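Local coordinates for replicative DNA helicase (Mycobacterium tuberculosis, PDB 2R5U), which probably unwinds double-stranded DNA ahead of the replisome as a homohexameric, ATP-dependent 5'-3' helicase, represented here by its N-terminal domain, at residues Q35-G40 with L109-V113. Numbering follows the deposited sequence.
Sequences QSVLGG and LISTV
Gly39 lies at the close approach of helix 31-43 to the 109-113 segment of the DnaB N-terminal domain: its CA is 4.1 Å from Ile110 CA and makes a bent CA-H...O contact of 3.3 Å with Leu109 O (127° at the hydrogen). Having no side chain, Gly39 lets its CA rest directly against the Leu109 carbonyl, and the two backbones come close here. Leu109 forks over the 35-40 helix. Its CD1 meets Leu38 CB at 3.9 Å, the two leucine side chains running side by side in the same direction, whereas CD2 abuts Gln35 CG at 3.8 Å, where the leucine and the aliphatic part of the glutamine cross at about a right angle. Past the Gly39 approach, Val113 divides its methyls along the helix backbone: CG1 packs against Ser36, 3.7 Å from its CB, and CG2 lies 3.7 Å from Gly40 N, against the Gly39-Gly40 peptide. Methyl groups pressing on the helix backbone and on neighbouring side-chain carbons, together with the one CA-H...O contact, make up most of the interface.

Behind this first shell, Thr112 braces the backbone turn that follows Leu109. With chi1 at 70°, its hydroxyl swings back to donate to Leu109 O at 2.7 Å, within the carbonyl plane; Thr112 N donates to the same oxygen. Two donors therefore hold the carbonyl that faces Gly39, while Thr112 CG2 sits beside Gln35 CB.

Ile110 and Val113 also touch Leu43, further along helix 31-43. Beyond the pair, Leu38 packs on His65, Val68 and Tyr69 of helix 63-77, and Ser36 and Val37 on Tyr122 of helix 119-147.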
ATOM      1  N   GLN B  35     -28.808 -26.037  -1.585  1.00 25.69           N
ATOM      2  CA  GLN B  35     -30.096 -25.390  -1.898  1.00 26.34           C
ATOM      3  C   GLN B  35     -31.182 -25.838  -0.933  1.00 25.51           C
ATOM      4  O   GLN B  35     -31.882 -25.011  -0.373  1.00 26.51           O
ATOM      5  CB  GLN B  35     -30.487 -25.662  -3.358  1.00 25.69           C
ATOM      6  CG  GLN B  35     -29.629 -24.910  -4.370  1.00 24.78           C
ATOM      7  CD  GLN B  35     -29.816 -25.409  -5.797  1.00 26.81           C
ATOM      8  OE1 GLN B  35     -30.314 -26.512  -6.037  1.00 31.81           O
ATOM      9  NE2 GLN B  35     -29.389 -24.613  -6.744  1.00 27.03           N
ATOM     10  N   SER B  36     -31.280 -27.143  -0.717  1.00 26.07           N
ATOM     11  CA  SER B  36     -32.257 -27.744   0.198  1.00 25.88           C
ATOM     12  C   SER B  36     -32.096 -27.277   1.657  1.00 25.62           C
ATOM     13  O   SER B  36     -33.093 -27.023   2.356  1.00 24.96           O
ATOM     14  CB  SER B  36     -32.175 -29.272   0.132  1.00 25.76           C
ATOM     15  OG  SER B  36     -32.558 -29.761  -1.155  1.00 28.57           O
ATOM     16  N   VAL B  37     -30.839 -27.179   2.113  1.00 25.11           N
ATOM     17  CA  VAL B  37     -30.533 -26.610   3.438  1.00 24.33           C
ATOM     18  C   VAL B  37     -31.061 -25.187   3.583  1.00 24.27           C
ATOM     19  O   VAL B  37     -31.723 -24.855   4.585  1.00 23.71           O
ATOM     20  CB  VAL B  37     -29.029 -26.609   3.769  1.00 24.89           C
ATOM     21  CG1 VAL B  37     -28.761 -25.746   5.009  1.00 26.07           C
ATOM     22  CG2 VAL B  37     -28.566 -27.986   4.054  1.00 24.73           C
ATOM     23  N   LEU B  38     -30.768 -24.350   2.592  1.00 23.71           N
ATOM     24  CA  LEU B  38     -31.164 -22.951   2.643  1.00 24.16           C
ATOM     25  C   LEU B  38     -32.692 -22.797   2.558  1.00 24.49           C
ATOM     26  O   LEU B  38     -33.259 -21.970   3.245  1.00 23.55           O
ATOM     27  CB  LEU B  38     -30.459 -22.136   1.559  1.00 23.27           C
ATOM     28  CG  LEU B  38     -28.936 -21.984   1.722  1.00 24.16           C
ATOM     29  CD1 LEU B  38     -28.353 -21.289   0.504  1.00 23.46           C
ATOM     30  CD2 LEU B  38     -28.571 -21.232   3.017  1.00 21.84           C
ATOM     31  N   GLY B  39     -33.320 -23.608   1.707  1.00 24.81           N
ATOM     32  CA  GLY B  39     -34.781 -23.629   1.555  1.00 25.67           C
ATOM     33  C   GLY B  39     -35.448 -23.984   2.864  1.00 25.52           C
ATOM     34  O   GLY B  39     -36.385 -23.319   3.267  1.00 26.32           O
ATOM     35  N   GLY B  40     -34.931 -25.017   3.534  1.00 25.54           N
ATOM     36  CA  GLY B  40     -35.439 -25.475   4.829  1.00 25.27           C
ATOM     37  C   GLY B  40     -35.370 -24.430   5.931  1.00 25.80           C
ATOM     38  O   GLY B  40     -36.336 -24.210   6.645  1.00 24.51           O
ATOM     39  N   LEU B 109     -35.067 -21.124  -3.925  1.00 36.15           N
ATOM     40  CA  LEU B 109     -34.546 -21.978  -2.846  1.00 36.39           C
ATOM     41  C   LEU B 109     -35.629 -22.631  -2.012  1.00 37.11           C
ATOM     42  O   LEU B 109     -35.546 -23.812  -1.700  1.00 36.93           O
ATOM     43  CB  LEU B 109     -33.626 -21.184  -1.919  1.00 35.26           C
ATOM     44  CG  LEU B 109     -32.303 -20.728  -2.505  1.00 34.12           C
ATOM     45  CD1 LEU B 109     -31.524 -19.929  -1.471  1.00 33.75           C
ATOM     46  CD2 LEU B 109     -31.498 -21.935  -2.990  1.00 32.86           C
ATOM     47  N   ILE B 110     -36.647 -21.856  -1.649  1.00 38.40           N
ATOM     48  CA  ILE B 110     -37.781 -22.383  -0.898  1.00 39.93           C
ATOM     49  C   ILE B 110     -38.497 -23.497  -1.689  1.00 41.67           C
ATOM     50  O   ILE B 110     -38.854 -24.532  -1.125  1.00 41.50           O
ATOM     51  CB  ILE B 110     -38.749 -21.238  -0.483  1.00 39.63           C
ATOM     52  CG1 ILE B 110     -38.135 -20.443   0.681  1.00 38.74           C
ATOM     53  CG2 ILE B 110     -40.112 -21.775  -0.109  1.00 39.10           C
ATOM     54  CD1 ILE B 110     -38.786 -19.099   0.917  1.00 39.31           C
ATOM     55  N   SER B 111     -38.658 -23.275  -2.994  1.00 43.95           N
ATOM     56  CA  SER B 111     -39.270 -24.236  -3.926  1.00 46.22           C
ATOM     57  C   SER B 111     -38.504 -25.548  -4.105  1.00 47.41           C
ATOM     58  O   SER B 111     -39.073 -26.515  -4.606  1.00 48.16           O
ATOM     59  CB  SER B 111     -39.460 -23.598  -5.303  1.00 45.92           C
ATOM     60  OG  SER B 111     -40.210 -22.399  -5.223  1.00 47.79           O
ATOM     61  N   THR B 112     -37.226 -25.590  -3.722  1.00 48.82           N
ATOM     62  CA  THR B 112     -36.441 -26.825  -3.819  1.00 49.79           C
ATOM     63  C   THR B 112     -36.868 -27.860  -2.778  1.00 50.97           C
ATOM     64  O   THR B 112     -36.654 -29.056  -2.973  1.00 51.21           O
ATOM     65  CB  THR B 112     -34.900 -26.586  -3.714  1.00 50.07           C
ATOM     66  OG1 THR B 112     -34.538 -26.194  -2.379  1.00 49.69           O
ATOM     67  CG2 THR B 112     -34.438 -25.528  -4.706  1.00 49.63           C
ATOM     68  N   VAL B 113     -37.465 -27.407  -1.676  1.00 51.91           N
ATOM     69  CA  VAL B 113     -37.939 -28.323  -0.635  1.00 53.14           C
ATOM     70  C   VAL B 113     -39.453 -28.267  -0.414  1.00 54.01           C
ATOM     71  O   VAL B 113     -40.049 -27.190  -0.498  1.00 54.39           O
ATOM     72  CB  VAL B 113     -37.233 -28.106   0.737  1.00 52.93           C
ATOM     73  CG1 VAL B 113     -35.778 -28.535   0.662  1.00 53.69           C
ATOM     74  CG2 VAL B 113     -37.372 -26.665   1.223  1.00 52.65           C
TER